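Side-chain contacts in replication initiator protein (PDB 4PTA), which probably starts plasmid replication in multiresistant staphylococci by assembling on the plasmid replication origin: residues Val8-Asn11 against Tyr12-Phe16; Asp31-Asn34 against Asp35-Ile38; Asn118-Tyr121 against Glu122-Ala126. All coordinates share one frame; numbering follows the deposited sequence.

Interaction 1: residues Val8-Asn11 against Tyr12-Phe16; sequences VEEN and YKERF
The amide oxygen of Asn11 is gripped by two nitrogens of Arg15, so that a side chain on the last full turn of helix 8-13 is tied to Arg15, just past the helix end, an i to i+4 side-chain bridge at the C-terminal end of a short helix. Arg15 NH2 reaches Asn11 OD1 at 3.0 Å and Arg15 NE reaches Asn11 OD1 at 3.2 Å, side-on, with the oxygen in the guanidinium plane. The NH2 bond is the straighter at the hydrogen, 156°. The two flat groups are turned 72° apart, and the extended chain of Arg15 runs back alongside the end of the helix to reach the amide. There it also lies over one face of Tyr12, with Arg15 CZ 3.4 Å above the ring plane and nearer the ring's border than its middle, while the carbonyl oxygen of Val8 sits at the ring edge. Arg15 forms a salt bridge with Glu127 of the second subunit as well, and Tyr12 OH bonds Asp124 of that subunit. Further apolar contact comes from Val8, whose CG2 branch lies 3.6 Å from Tyr12 CE1. Backbone bonds hold the turn beneath, Lys13 N to Glu9 O at 2.9 Å among them. On another side of the helix the carboxylates of Glu10 and Glu14 cross with planes 83° apart; like charges meet here, Glu10 of the fourth subunit packs on Glu14, and Lys112 of the second subunit is a weak, distant counter-charge to Glu10. Lys13 directs its amine to Gln4 of the fourth subunit. Its chain, bent near its far end, leaves Lys13 NZ 4.3 Å from Glu9 OE1, beyond salt-bridge range.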
loop_
_atom_site.group_PDB
_atom_site.type_symbol
_atom_site.label_atom_id
_atom_site.label_comp_id
_atom_site.label_asym_id
_atom_site.label_seq_id
_atom_site.Cartn_x
_atom_site.Cartn_y
_atom_site.Cartn_z
ATOM N N VAL A 8 -13.683 -12.227 -1.821
ATOM C CA VAL A 8 -12.493 -12.715 -2.506
ATOM C C VAL A 8 -12.296 -11.970 -3.823
ATOM O O VAL A 8 -11.175 -11.815 -4.306
ATOM C CB VAL A 8 -12.581 -14.235 -2.771
ATOM C CG1 VAL A 8 -13.826 -14.567 -3.570
ATOM C CG2 VAL A 8 -11.332 -14.733 -3.484
ATOM N N GLU A 9 -13.403 -11.499 -4.389
ATOM C CA GLU A 9 -13.391 -10.784 -5.657
ATOM C C GLU A 9 -12.828 -9.376 -5.490
ATOM O O GLU A 9 -11.961 -8.948 -6.255
ATOM C CB GLU A 9 -14.808 -10.723 -6.222
ATOM C CG GLU A 9 -14.906 -10.180 -7.629
ATOM C CD GLU A 9 -16.222 -10.544 -8.285
ATOM O OE1 GLU A 9 -16.601 -9.882 -9.271
ATOM O OE2 GLU A 9 -16.876 -11.500 -7.813
ATOM N N GLU A 10 -13.329 -8.659 -4.487
ATOM C CA GLU A 10 -12.850 -7.319 -4.183
ATOM C C GLU A 10 -11.385 -7.389 -3.777
ATOM O O GLU A 10 -10.618 -6.458 -4.012
ATOM C CB GLU A 10 -13.685 -6.697 -3.058
ATOM C CG GLU A 10 -13.211 -5.326 -2.598
ATOM C CD GLU A 10 -13.403 -4.254 -3.657
ATOM O OE1 GLU A 10 -14.193 -4.479 -4.602
ATOM O OE2 GLU A 10 -12.764 -3.184 -3.546
ATOM N N ASN A 11 -11.006 -8.510 -3.173
ATOM C CA ASN A 11 -9.634 -8.729 -2.738
ATOM C C ASN A 11 -8.664 -8.900 -3.906
ATOM O O ASN A 11 -7.549 -8.383 -3.874
ATOM C CB ASN A 11 -9.557 -9.942 -1.804
ATOM C CG ASN A 11 -8.210 -10.064 -1.117
ATOM O OD1 ASN A 11 -7.213 -10.428 -1.740
ATOM N ND2 ASN A 11 -8.175 -9.769 0.177
ATOM N N TYR A 12 -9.083 -9.628 -4.935
ATOM C CA TYR A 12 -8.237 -9.823 -6.107
ATOM C C TYR A 12 -8.262 -8.600 -7.014
ATOM O O TYR A 12 -7.335 -8.362 -7.787
ATOM C CB TYR A 12 -8.622 -11.100 -6.860
ATOM C CG TYR A 12 -7.990 -12.327 -6.251
ATOM C CD1 TYR A 12 -8.565 -12.959 -5.157
ATOM C CD2 TYR A 12 -6.797 -12.835 -6.750
ATOM C CE1 TYR A 12 -7.979 -14.070 -4.585
ATOM C CE2 TYR A 12 -6.201 -13.945 -6.185
ATOM C CZ TYR A 12 -6.796 -14.561 -5.103
ATOM O OH TYR A 12 -6.205 -15.669 -4.540
ATOM N N LYS A 13 -9.325 -7.815 -6.888
ATOM C CA LYS A 13 -9.488 -6.588 -7.654
ATOM C C LYS A 13 -8.583 -5.483 -7.109
ATOM O O LYS A 13 -8.306 -4.501 -7.797
ATOM C CB LYS A 13 -10.953 -6.149 -7.604
ATOM C CG LYS A 13 -11.322 -5.025 -8.553
ATOM C CD LYS A 13 -12.825 -4.779 -8.532
ATOM C CE LYS A 13 -13.589 -6.060 -8.848
ATOM N NZ LYS A 13 -15.059 -5.852 -8.864
ATOM N N GLU A 14 -8.119 -5.654 -5.873
ATOM C CA GLU A 14 -7.264 -4.663 -5.229
ATOM C C GLU A 14 -5.803 -5.102 -5.184
ATOM O O GLU A 14 -5.041 -4.659 -4.320
ATOM C CB GLU A 14 -7.748 -4.371 -3.809
ATOM C CG GLU A 14 -9.093 -3.664 -3.731
ATOM C CD GLU A 14 -9.558 -3.474 -2.296
ATOM O OE1 GLU A 14 -8.755 -3.725 -1.369
ATOM O OE2 GLU A 14 -10.725 -3.080 -2.094
ATOM N N ARG A 15 -5.408 -5.967 -6.112
ATOM C CA ARG A 15 -4.015 -6.382 -6.200
ATOM C C ARG A 15 -3.339 -5.694 -7.383
ATOM O O ARG A 15 -3.811 -5.775 -8.511
ATOM C CB ARG A 15 -3.905 -7.903 -6.290
ATOM C CG ARG A 15 -4.533 -8.627 -5.098
ATOM C CD ARG A 15 -4.295 -10.130 -5.151
ATOM N NE ARG A 15 -5.013 -10.825 -4.087
ATOM C CZ ARG A 15 -4.766 -12.074 -3.703
ATOM N NH1 ARG A 15 -3.809 -12.775 -4.290
ATOM N NH2 ARG A 15 -5.470 -12.620 -2.723
ATOM N N PHE A 16 -2.245 -4.994 -7.111
ATOM C CA PHE A 16 -1.572 -4.201 -8.128
ATOM C C PHE A 16 -0.082 -4.505 -8.174
ATOM O O PHE A 16 0.521 -4.862 -7.162
ATOM C CB PHE A 16 -1.772 -2.707 -7.851
ATOM C CG PHE A 16 -3.188 -2.333 -7.516
ATOM C CD1 PHE A 16 -3.652 -2.416 -6.213
ATOM C CD2 PHE A 16 -4.054 -1.890 -8.504
ATOM C CE1 PHE A 16 -4.955 -2.069 -5.903
ATOM C CE2 PHE A 16 -5.357 -1.543 -8.199
ATOM C CZ PHE A 16 -5.809 -1.637 -6.895
#

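Interaction 2: residues Asp31-Asn34 against Asp35-Ile38; sequences DLSN and DAKI
Lys37 folds back along the start of helix 34-44, its chain running past Leu32 on one flank and crossing Asn34 at an angle. With CG anti to the carbonyl carbon (chi1 -58°) and every later torsion extended, the aliphatic part is laid lengthwise against the residues before the helix: Lys37 CE is 3.4 Å from Leu32 O, while CG passes the CB of Leu32 and CD the side-chain oxygen of Asn34. The ammonium group travels on to the carbonyl oxygen of Phe23, with the ring of Phe24 beside it in a cation-pi contact, so a buried lysine is held at both its chain and its charge. Leu32 directs its CB toward the helix start, and its CD2 branch comes only loosely near the methyl of Ala36. That apolar pair packs against Glu88 of helix 79-91.

Ser33 OG sits on the side between the two backbone branches (chi1 74°), which brings it within 3.3 Å of Ala36 N in a weak capping bond; OG also bonds Glu88. The carbonyl oxygen of Ser33 takes two donors, Ala36 N at 2.8 Å from well above its plane and Lys37 N at 3.1 Å in that plane. Ile38 N then bonds Asn34 O at 2.9 Å, and the regular helical pattern is under way. Asn34 packs on Ile38 of the second subunit and Ile38 on its Asn34, a reciprocal exchange. The RepA N-terminal family is placed among helix-turn-helix proteins; the arrangement itself is a serine N-cap, opening helix 34-44 beside helix 79-91.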
loop_
_atom_site.group_PDB
_atom_site.type_symbol
_atom_site.label_atom_id
_atom_site.label_comp_id
_atom_site.label_asym_id
_atom_site.label_seq_id
_atom_site.Cartn_x
_atom_site.Cartn_y
_atom_site.Cartn_z
ATOM N N ASP A 31 13.218 7.032 -20.749
ATOM C CA ASP A 31 13.655 6.430 -22.000
ATOM C C ASP A 31 13.182 4.982 -22.141
ATOM O O ASP A 31 12.830 4.545 -23.233
ATOM C CB ASP A 31 15.182 6.490 -22.088
ATOM C CG ASP A 31 15.692 6.318 -23.502
ATOM O OD1 ASP A 31 15.713 5.170 -23.995
ATOM O OD2 ASP A 31 16.078 7.333 -24.119
ATOM N N LEU A 32 13.181 4.247 -21.032
ATOM C CA LEU A 32 12.834 2.823 -21.026
ATOM C C LEU A 32 11.534 2.507 -21.756
ATOM O O LEU A 32 10.564 3.263 -21.685
ATOM C CB LEU A 32 12.727 2.299 -19.590
ATOM C CG LEU A 32 13.995 2.183 -18.743
ATOM C CD1 LEU A 32 13.620 1.927 -17.295
ATOM C CD2 LEU A 32 14.911 1.084 -19.268
ATOM N N SER A 33 11.519 1.372 -22.447
ATOM C CA SER A 33 10.297 0.878 -23.065
ATOM C C SER A 33 9.317 0.456 -21.980
ATOM O O SER A 33 9.716 -0.056 -20.933
ATOM C CB SER A 33 10.598 -0.319 -23.966
ATOM O OG SER A 33 10.877 -1.473 -23.194
ATOM N N ASN A 34 8.032 0.666 -22.236
ATOM C CA ASN A 34 6.994 0.249 -21.304
ATOM C C ASN A 34 7.116 -1.228 -20.920
ATOM O O ASN A 34 6.777 -1.617 -19.804
ATOM C CB ASN A 34 5.609 0.550 -21.879
ATOM C CG ASN A 34 5.337 2.038 -21.993
ATOM O OD1 ASN A 34 5.896 2.842 -21.245
ATOM N ND2 ASN A 34 4.468 2.410 -22.926
ATOM N N ASP A 35 7.611 -2.049 -21.838
ATOM C CA ASP A 35 7.790 -3.468 -21.551
ATOM C C ASP A 35 8.770 -3.670 -20.394
ATOM O O ASP A 35 8.597 -4.567 -19.576
ATOM C CB ASP A 35 8.285 -4.227 -22.788
ATOM C CG ASP A 35 7.351 -4.088 -23.980
ATOM O OD1 ASP A 35 6.132 -4.311 -23.823
ATOM O OD2 ASP A 35 7.844 -3.752 -25.079
ATOM N N ALA A 36 9.802 -2.834 -20.336
ATOM C CA ALA A 36 10.818 -2.941 -19.290
ATOM C C ALA A 36 10.348 -2.311 -17.976
ATOM O O ALA A 36 10.612 -2.844 -16.897
ATOM C CB ALA A 36 12.127 -2.318 -19.749
ATOM N N LYS A 37 9.657 -1.178 -18.070
ATOM C CA LYS A 37 9.055 -0.560 -16.901
ATOM C C LYS A 37 8.091 -1.526 -16.222
ATOM O O LYS A 37 8.165 -1.742 -15.013
ATOM C CB LYS A 37 8.320 0.718 -17.284
ATOM C CG LYS A 37 9.185 1.743 -17.960
ATOM C CD LYS A 37 8.432 3.045 -18.117
ATOM C CE LYS A 37 9.339 4.137 -18.660
ATOM N NZ LYS A 37 8.599 5.416 -18.806
ATOM N N ILE A 38 7.187 -2.111 -17.003
ATOM C CA ILE A 38 6.230 -3.064 -16.454
ATOM C C ILE A 38 6.930 -4.329 -15.969
ATOM O O ILE A 38 6.550 -4.902 -14.950
ATOM C CB ILE A 38 5.136 -3.434 -17.474
ATOM C CG1 ILE A 38 4.231 -2.231 -17.744
ATOM C CG2 ILE A 38 4.318 -4.614 -16.969
ATOM C CD1 ILE A 38 3.452 -2.332 -19.035
#

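Interaction 3: residues Asn118-Tyr121 against Glu122-Ala126; sequences NDIY and EIDKA
The amide of Asn118 and the carboxylate of Glu122 run alongside each other in the same direction, with their planes only 25° apart, one turn from each other on helix 117-127. Their nearest approach is through the aliphatic part of the glutamate, Asn118 ND2 standing 3.7 Å from Glu122 CG. The ring of Tyr121 is set differently: its plane makes 74° with the Glu122 carboxylate, and Glu122 OE2 comes to 3.8 Å from Tyr121 CE2. Lys125 CD and the backbone N of Glu122 both approach that ring obliquely. Because Glu122 is bent at chi2 (-57°), its carboxylate turns back toward the tyrosine instead of extending straight from the helix.

Within the helix, the backbone forms a run of i to i+4 bonds. Glu122 N bonds Asn118 O at 2.7 Å, close to straight, Asp124 N bonds Ile120 O at 2.9 Å, and Lys125 N bonds Tyr121 O at 3.1 Å. Ile120 and Asp124 also keep abreast, the CG2 branch of the isoleucine facing the acid. The polar end of Asp124 is engaged by Tyr12 of the second subunit, a residue on which Ile120 and Ile123 pack. Within its own chain the helix is fixed by Asp119, whose OD2 accepts from Asn26 ND2 and from the backbone N of Thr116 at the start of the helix. The whole is typical of an amphipathic C-terminal helix: Asn118, Tyr121 and Lys125 are exposed, whereas Asp119 and Ile123 are buried and the face bearing Ile120, Ile123 and Asp124 meets Tyr12 of the second subunit, consistent with a part in subunit assembly.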
loop_
_atom_site.group_PDB
_atom_site.type_symbol
_atom_site.label_atom_id
_atom_site.label_comp_id
_atom_site.label_asym_id
_atom_site.label_seq_id
_atom_site.Cartn_x
_atom_site.Cartn_y
_atom_site.Cartn_z
ATOM N N ASN A 118 15.332 16.957 -8.668
ATOM C CA ASN A 118 14.430 17.250 -9.772
ATOM C C ASN A 118 13.301 16.233 -9.852
ATOM O O ASN A 118 12.146 16.599 -10.064
ATOM C CB ASN A 118 15.184 17.324 -11.101
ATOM C CG ASN A 118 14.319 17.860 -12.232
ATOM O OD1 ASN A 118 14.068 19.064 -12.322
ATOM N ND2 ASN A 118 13.858 16.965 -13.101
ATOM N N ASP A 119 13.635 14.955 -9.680
ATOM C CA ASP A 119 12.620 13.912 -9.613
ATOM C C ASP A 119 11.565 14.292 -8.583
ATOM O O ASP A 119 10.368 14.267 -8.863
ATOM C CB ASP A 119 13.246 12.565 -9.251
ATOM C CG ASP A 119 14.064 11.981 -10.383
ATOM O OD1 ASP A 119 13.621 12.084 -11.545
ATOM O OD2 ASP A 119 15.148 11.420 -10.114
ATOM N N ILE A 120 12.024 14.649 -7.388
ATOM C CA ILE A 120 11.134 15.110 -6.335
ATOM C C ILE A 120 10.233 16.239 -6.840
ATOM O O ILE A 120 9.007 16.130 -6.797
ATOM C CB ILE A 120 11.932 15.556 -5.094
ATOM C CG1 ILE A 120 12.656 14.353 -4.481
ATOM C CG2 ILE A 120 11.017 16.226 -4.074
ATOM C CD1 ILE A 120 13.695 14.713 -3.434
ATOM N N TYR A 121 10.846 17.311 -7.336
ATOM C CA TYR A 121 10.100 18.442 -7.878
ATOM C C TYR A 121 9.070 17.997 -8.915
ATOM O O TYR A 121 7.888 18.335 -8.821
ATOM C CB TYR A 121 11.060 19.465 -8.487
ATOM C CG TYR A 121 10.373 20.566 -9.262
ATOM C CD1 TYR A 121 9.566 21.495 -8.620
ATOM C CD2 TYR A 121 10.538 20.681 -10.637
ATOM C CE1 TYR A 121 8.937 22.505 -9.324
ATOM C CE2 TYR A 121 9.914 21.689 -11.350
ATOM C CZ TYR A 121 9.115 22.598 -10.688
ATOM O OH TYR A 121 8.489 23.603 -11.392
ATOM N N GLU A 122 9.532 17.232 -9.900
ATOM C CA GLU A 122 8.664 16.682 -10.933
ATOM C C GLU A 122 7.553 15.802 -10.361
ATOM O O GLU A 122 6.387 15.946 -10.733
ATOM C CB GLU A 122 9.488 15.894 -11.951
ATOM C CG GLU A 122 10.129 16.767 -13.002
ATOM C CD GLU A 122 9.104 17.592 -13.750
ATOM O OE1 GLU A 122 8.157 17.001 -14.314
ATOM O OE2 GLU A 122 9.237 18.833 -13.761
ATOM N N ILE A 123 7.918 14.890 -9.463
ATOM C CA ILE A 123 6.941 13.991 -8.857
ATOM C C ILE A 123 5.855 14.762 -8.106
ATOM O O ILE A 123 4.708 14.326 -8.043
ATOM C CB ILE A 123 7.610 12.949 -7.932
ATOM C CG1 ILE A 123 8.459 11.975 -8.753
ATOM C CG2 ILE A 123 6.563 12.177 -7.146
ATOM C CD1 ILE A 123 9.205 10.955 -7.920
ATOM N N ASP A 124 6.217 15.913 -7.547
ATOM C CA ASP A 124 5.232 16.786 -6.916
ATOM C C ASP A 124 4.278 17.348 -7.963
ATOM O O ASP A 124 3.062 17.324 -7.789
ATOM C CB ASP A 124 5.908 17.942 -6.176
ATOM C CG ASP A 124 6.654 17.490 -4.938
ATOM O OD1 ASP A 124 5.994 17.096 -3.954
ATOM O OD2 ASP A 124 7.901 17.547 -4.942
ATOM N N LYS A 125 4.840 17.858 -9.051
ATOM C CA LYS A 125 4.032 18.436 -10.112
ATOM C C LYS A 125 3.110 17.374 -10.710
ATOM O O LYS A 125 1.961 17.656 -11.054
ATOM C CB LYS A 125 4.927 19.062 -11.187
ATOM C CG LYS A 125 4.481 20.447 -11.658
ATOM C CD LYS A 125 4.874 21.560 -10.682
ATOM C CE LYS A 125 4.060 21.523 -9.395
ATOM N NZ LYS A 125 2.591 21.558 -9.652
ATOM N N ALA A 126 3.618 16.150 -10.807
ATOM C CA ALA A 126 2.865 15.038 -11.374
ATOM C C ALA A 126 1.748 14.550 -10.451
ATOM O O ALA A 126 0.782 13.940 -10.906
ATOM C CB ALA A 126 3.805 13.892 -11.723
#

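The three contacts come in series along the chain and do not touch one another. Interaction 1 occupies the outlying N-terminal helix 8-13, interaction 2 the start of helix 34-44, and interaction 3 the C-terminal helix 117-127. Centres of interactions 1 and 2 are 25 Å apart, those of 2 and 3 are 20 Å apart, and those of 1 and 3 are 30 Å apart. Interaction 2 is nearest the chain's centre, while the other two lie about 21 Å from it. All three border the second subunit: the terminal helices exchange contacts between chains, consistent with an initiator that works as a multi-subunit assembly.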